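Beta-ketothiolase BktB (Ralstonia eutropha, PDB 4NZS) condenses two acetyl-CoA molecules to acetoacetyl-CoA, or acetyl-CoA with propionyl-CoA to beta-ketovaleryl-CoA, supplying precursors for the polyhydroxyalkanoate copolymer PHBV. Local coordinates at residues V91-G96 / M384-G389; G98-V103 / Q390-I395. All blocks are in the same frame, centred on the assembly; numbering follows the deposited sequence.

Interaction 1: V91-G96 / M384-G389; sequences VNRLCG and MCIGGG
Cys-95 and Ile-386 bring the two backbones to within 4.7 Å, CA to CA, where the turn after strand 88-92 meets the end of strand 379-386. The Cys-95 thiol, SG beside its own backbone N (chi1 -46°), accepts a weak, bent hydrogen bond from Gly-387 N at 3.4 Å; its CB lies 3.2 Å from Cys-385 O. Cys-385 turns its own side chain away, and the sulfurs, Cys-95 SG and Cys-385 SG, stand 5.6 Å apart.

Ile-386 lies against the turn with both arms of its fork: CG2 meets Leu-94 CB at 3.4 Å, a close apolar contact, and the CG1-CD1 arm passes Gly-96 N toward the aliphatic part of Arg-93, a fit modelled too close to be exact. Gly-96 probably suits its place, since a CB would point at this arm with little room. From the other end of the contact, Met-384 bends at chi2 (-106°) and lays CG and SD beside Cys-95 O and Gly-96; the exact place of CE is doubtful.

The turn is held from within: Asn-92 OD1 accepts from Leu-94 N at 2.6 Å with a nearly straight N-H...O angle (165°), an Asx turn that steadies Leu-94 at a positive phi. The guanidinium of Arg-93 is held by Gln-390 OE1 at NH1 and Gln-100 OE1 at NH2.

Cys-95, by similarity the residue acylated during catalysis, thus lies just before helix 97-110, with His-355 and Cys-385, both predicted proton acceptors, nearby. The contact brings nucleophile and probable base into one buried pocket, with their sulfurs close but not bonded.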
# COMPACT_ATOMS: atom_id res chain seq x y z
N VAL A 91 6.83 22.79 -14.08
CA VAL A 91 7.96 23.37 -13.40
C VAL A 91 7.73 23.39 -11.90
O VAL A 91 6.61 23.36 -11.43
CB VAL A 91 8.11 24.79 -13.92
CG1 VAL A 91 8.85 25.69 -12.96
CG2 VAL A 91 8.83 24.75 -15.26
N ASN A 92 8.80 23.31 -11.13
CA ASN A 92 8.66 23.34 -9.69
C ASN A 92 9.64 24.23 -8.95
O ASN A 92 10.81 23.96 -8.92
CB ASN A 92 8.72 21.92 -9.13
CG ASN A 92 8.69 21.88 -7.62
OD1 ASN A 92 8.31 22.85 -6.99
ND2 ASN A 92 9.10 20.78 -7.05
N ARG A 93 9.12 25.25 -8.29
CA ARG A 93 9.90 26.04 -7.36
C ARG A 93 9.16 26.18 -6.06
O ARG A 93 9.08 27.25 -5.50
CB ARG A 93 10.27 27.41 -7.92
CG ARG A 93 11.55 27.96 -7.30
CD ARG A 93 11.78 29.43 -7.59
NE ARG A 93 12.23 29.63 -8.95
CZ ARG A 93 13.50 29.64 -9.32
NH1 ARG A 93 14.45 29.48 -8.42
NH2 ARG A 93 13.82 29.82 -10.58
N LEU A 94 8.58 25.08 -5.61
CA LEU A 94 7.87 25.04 -4.34
C LEU A 94 6.74 26.05 -4.35
O LEU A 94 5.95 26.07 -5.27
CB LEU A 94 8.84 25.24 -3.17
CG LEU A 94 9.61 24.03 -2.71
CD1 LEU A 94 8.68 22.98 -2.15
CD2 LEU A 94 10.44 23.47 -3.85
N CYS A 95 6.70 26.91 -3.34
CA CYS A 95 5.64 27.86 -3.14
C CYS A 95 5.57 28.83 -4.29
O CYS A 95 4.52 29.35 -4.60
CB CYS A 95 5.88 28.60 -1.83
SG CYS A 95 6.31 27.49 -0.49
N GLY A 96 6.71 29.06 -4.92
CA GLY A 96 6.83 30.04 -5.97
C GLY A 96 6.58 29.54 -7.37
O GLY A 96 6.76 30.26 -8.33
N MET A 384 6.34 35.97 -3.40
CA MET A 384 6.13 35.06 -2.28
C MET A 384 7.44 34.40 -1.89
O MET A 384 8.41 34.41 -2.70
CB MET A 384 5.10 33.96 -2.62
CG MET A 384 5.51 33.02 -3.75
SD MET A 384 4.56 33.44 -5.20
CE MET A 384 5.13 32.37 -6.45
N CYS A 385 7.45 33.84 -0.67
CA CYS A 385 8.59 33.08 -0.16
C CYS A 385 8.44 31.69 -0.67
O CYS A 385 7.31 31.24 -0.86
CB CYS A 385 8.59 33.03 1.36
SG CYS A 385 6.99 32.52 1.98
N ILE A 386 9.57 31.03 -0.90
CA ILE A 386 9.61 29.68 -1.44
C ILE A 386 10.30 28.76 -0.47
O ILE A 386 11.41 29.02 -0.03
CB ILE A 386 10.40 29.64 -2.76
CG1 ILE A 386 9.90 30.69 -3.72
CG2 ILE A 386 10.31 28.27 -3.40
CD1 ILE A 386 10.73 30.79 -4.98
N GLY A 387 9.68 27.63 -0.19
CA GLY A 387 10.23 26.74 0.80
C GLY A 387 11.60 26.29 0.36
O GLY A 387 11.89 26.21 -0.82
N GLY A 388 12.47 26.03 1.32
CA GLY A 388 13.83 25.67 1.02
C GLY A 388 14.77 26.84 0.89
O GLY A 388 15.91 26.67 0.50
N GLY A 389 14.29 28.02 1.25
CA GLY A 389 15.10 29.23 1.14
C GLY A 389 15.11 29.97 -0.19
O GLY A 389 16.17 30.28 -0.69

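Interaction 2: G98-V103 / Q390-I395; sequences GLQAIV and QGIAAI
Leu-99 of helix 97-110 packs on Ile-392 of strand 390-398 in a buried, apolar helix-on-sheet contact that joins the N-terminal and C-terminal thiolase regions. The segment axes approach to 8.7 Å at 50°, and no hydrogen bond passes between them.

Leu-99 and Val-103, one helical turn apart, face the strand, while Ile-392 and Ala-394, two residues apart, rise from the same strand face to meet them. Leu-99 sets CG anti to its backbone N (chi1 -166°), which directs CG toward the strand. CD2 presses on Ile-392 CG2 at 3.5 Å, tighter than usual for two carbons, and CD1 lies 4.3 Å from Ala-394 CB. The single methyl of Ala-394 leaves room for this CD1 branch over the strand, in a loose contact.

The other branch of Ile-392 runs toward the helix: with CG1 anti to the backbone N (chi1 -156°), CD1 comes to rest against Gln-100, 3.7 Å from CB and 3.5 Å from OE1. Val-103 CG2 adds a looser contact with the same methyl at 4.4 Å. Gln-100 lies across Ile-392 at about a right angle, its chain bent at chi2. Its buried carbonyl is satisfied by others: OE1 accepts hydrogen bonds from Arg-93 NH2 and His-287 NE2, and the isoleucine methyl only packs against it.

Around the contact, Met-384 of the adjacent strand 379-386 touches both Leu-99 and Ile-392, and Thr-365 of helix 357-375 packs on Leu-99. Ile-102 turns to Val-263 and Met-265 of strand 257-267, consistent with helix 97-110 belonging to the central helical layer of the layered thiolase fold.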
# COMPACT_ATOMS: atom_id res chain seq x y z
N GLY A 98 3.98 28.81 -9.23
CA GLY A 98 3.00 29.44 -10.08
C GLY A 98 3.44 30.71 -10.76
O GLY A 98 3.16 30.91 -11.92
N LEU A 99 4.14 31.57 -10.04
CA LEU A 99 4.70 32.76 -10.63
C LEU A 99 5.81 32.36 -11.57
O LEU A 99 5.94 32.80 -12.70
CB LEU A 99 5.27 33.63 -9.53
CG LEU A 99 5.65 35.07 -9.79
CD1 LEU A 99 4.72 35.70 -10.82
CD2 LEU A 99 5.56 35.81 -8.48
N GLN A 100 6.64 31.50 -11.05
CA GLN A 100 7.75 31.05 -11.81
C GLN A 100 7.31 30.54 -13.18
O GLN A 100 8.03 30.66 -14.19
CB GLN A 100 8.42 29.97 -11.00
CG GLN A 100 9.48 29.22 -11.74
CD GLN A 100 10.51 30.17 -12.21
OE1 GLN A 100 11.36 30.59 -11.43
NE2 GLN A 100 10.45 30.53 -13.49
N ALA A 101 6.15 29.91 -13.20
CA ALA A 101 5.59 29.44 -14.48
C ALA A 101 5.21 30.63 -15.30
O ALA A 101 5.49 30.69 -16.47
CB ALA A 101 4.40 28.52 -14.28
N ILE A 102 4.58 31.60 -14.67
CA ILE A 102 4.38 32.84 -15.36
C ILE A 102 5.71 33.34 -15.96
O ILE A 102 5.81 33.51 -17.18
CB ILE A 102 3.73 33.87 -14.43
CG1 ILE A 102 2.23 33.92 -14.72
CG2 ILE A 102 4.31 35.25 -14.62
CD1 ILE A 102 1.55 32.63 -14.43
N VAL A 103 6.72 33.53 -15.11
CA VAL A 103 8.02 33.98 -15.57
C VAL A 103 8.62 33.14 -16.70
O VAL A 103 9.15 33.69 -17.65
CB VAL A 103 9.05 33.95 -14.46
CG1 VAL A 103 10.43 34.07 -15.06
CG2 VAL A 103 8.79 35.03 -13.43
N GLN A 390 13.95 30.21 -0.76
CA GLN A 390 13.89 31.00 -1.98
C GLN A 390 12.80 32.07 -1.93
O GLN A 390 11.94 32.04 -1.07
CB GLN A 390 13.73 30.10 -3.21
CG GLN A 390 14.96 29.29 -3.56
CD GLN A 390 14.95 28.79 -4.99
OE1 GLN A 390 15.17 29.54 -5.92
NE2 GLN A 390 14.69 27.51 -5.17
N GLY A 391 12.90 33.04 -2.82
CA GLY A 391 11.91 34.11 -2.96
C GLY A 391 11.71 34.34 -4.45
O GLY A 391 12.62 34.07 -5.24
N ILE A 392 10.52 34.79 -4.87
CA ILE A 392 10.31 35.21 -6.28
C ILE A 392 9.50 36.46 -6.31
O ILE A 392 8.78 36.74 -5.34
CB ILE A 392 9.65 34.12 -7.18
CG1 ILE A 392 10.00 34.35 -8.68
CG2 ILE A 392 8.13 34.05 -6.94
CD1 ILE A 392 9.82 33.14 -9.60
N ALA A 393 9.63 37.23 -7.41
CA ALA A 393 8.88 38.49 -7.58
C ALA A 393 8.80 38.95 -9.01
O ALA A 393 9.76 38.86 -9.78
CB ALA A 393 9.52 39.58 -6.79
N ALA A 394 7.66 39.51 -9.35
CA ALA A 394 7.53 40.22 -10.59
C ALA A 394 6.75 41.49 -10.34
O ALA A 394 6.07 41.63 -9.29
CB ALA A 394 6.81 39.36 -11.60
N ILE A 395 6.86 42.43 -11.27
CA ILE A 395 5.98 43.60 -11.24
C ILE A 395 5.43 43.88 -12.63
O ILE A 395 6.12 43.67 -13.64
CB ILE A 395 6.64 44.86 -10.64
CG1 ILE A 395 8.00 45.13 -11.26
CG2 ILE A 395 6.86 44.71 -9.14
CD1 ILE A 395 8.21 46.59 -11.53

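In the fold
From the N terminus, the chain leaves strand 88-92 through the turn of interaction 1 and enters helix 97-110, which supplies the first half of interaction 2. Nearly 290 residues later, strand 379-386 returns to close interaction 1, and the glycine-rich turn leads straight into strand 390-398, which closes interaction 2. The segments alternate along the chain, so the two loops cross, neither lying within the other. Their centres are 9 Å apart, and Arg-93 of interaction 1 links them through probable hydrogen bonds to Gln-100 and Gln-390. Together they join the turn after strand 88-92 and the helix that follows it to two neighbouring antiparallel strands, uniting the N-terminal and C-terminal thiolase regions around the active-site cysteines.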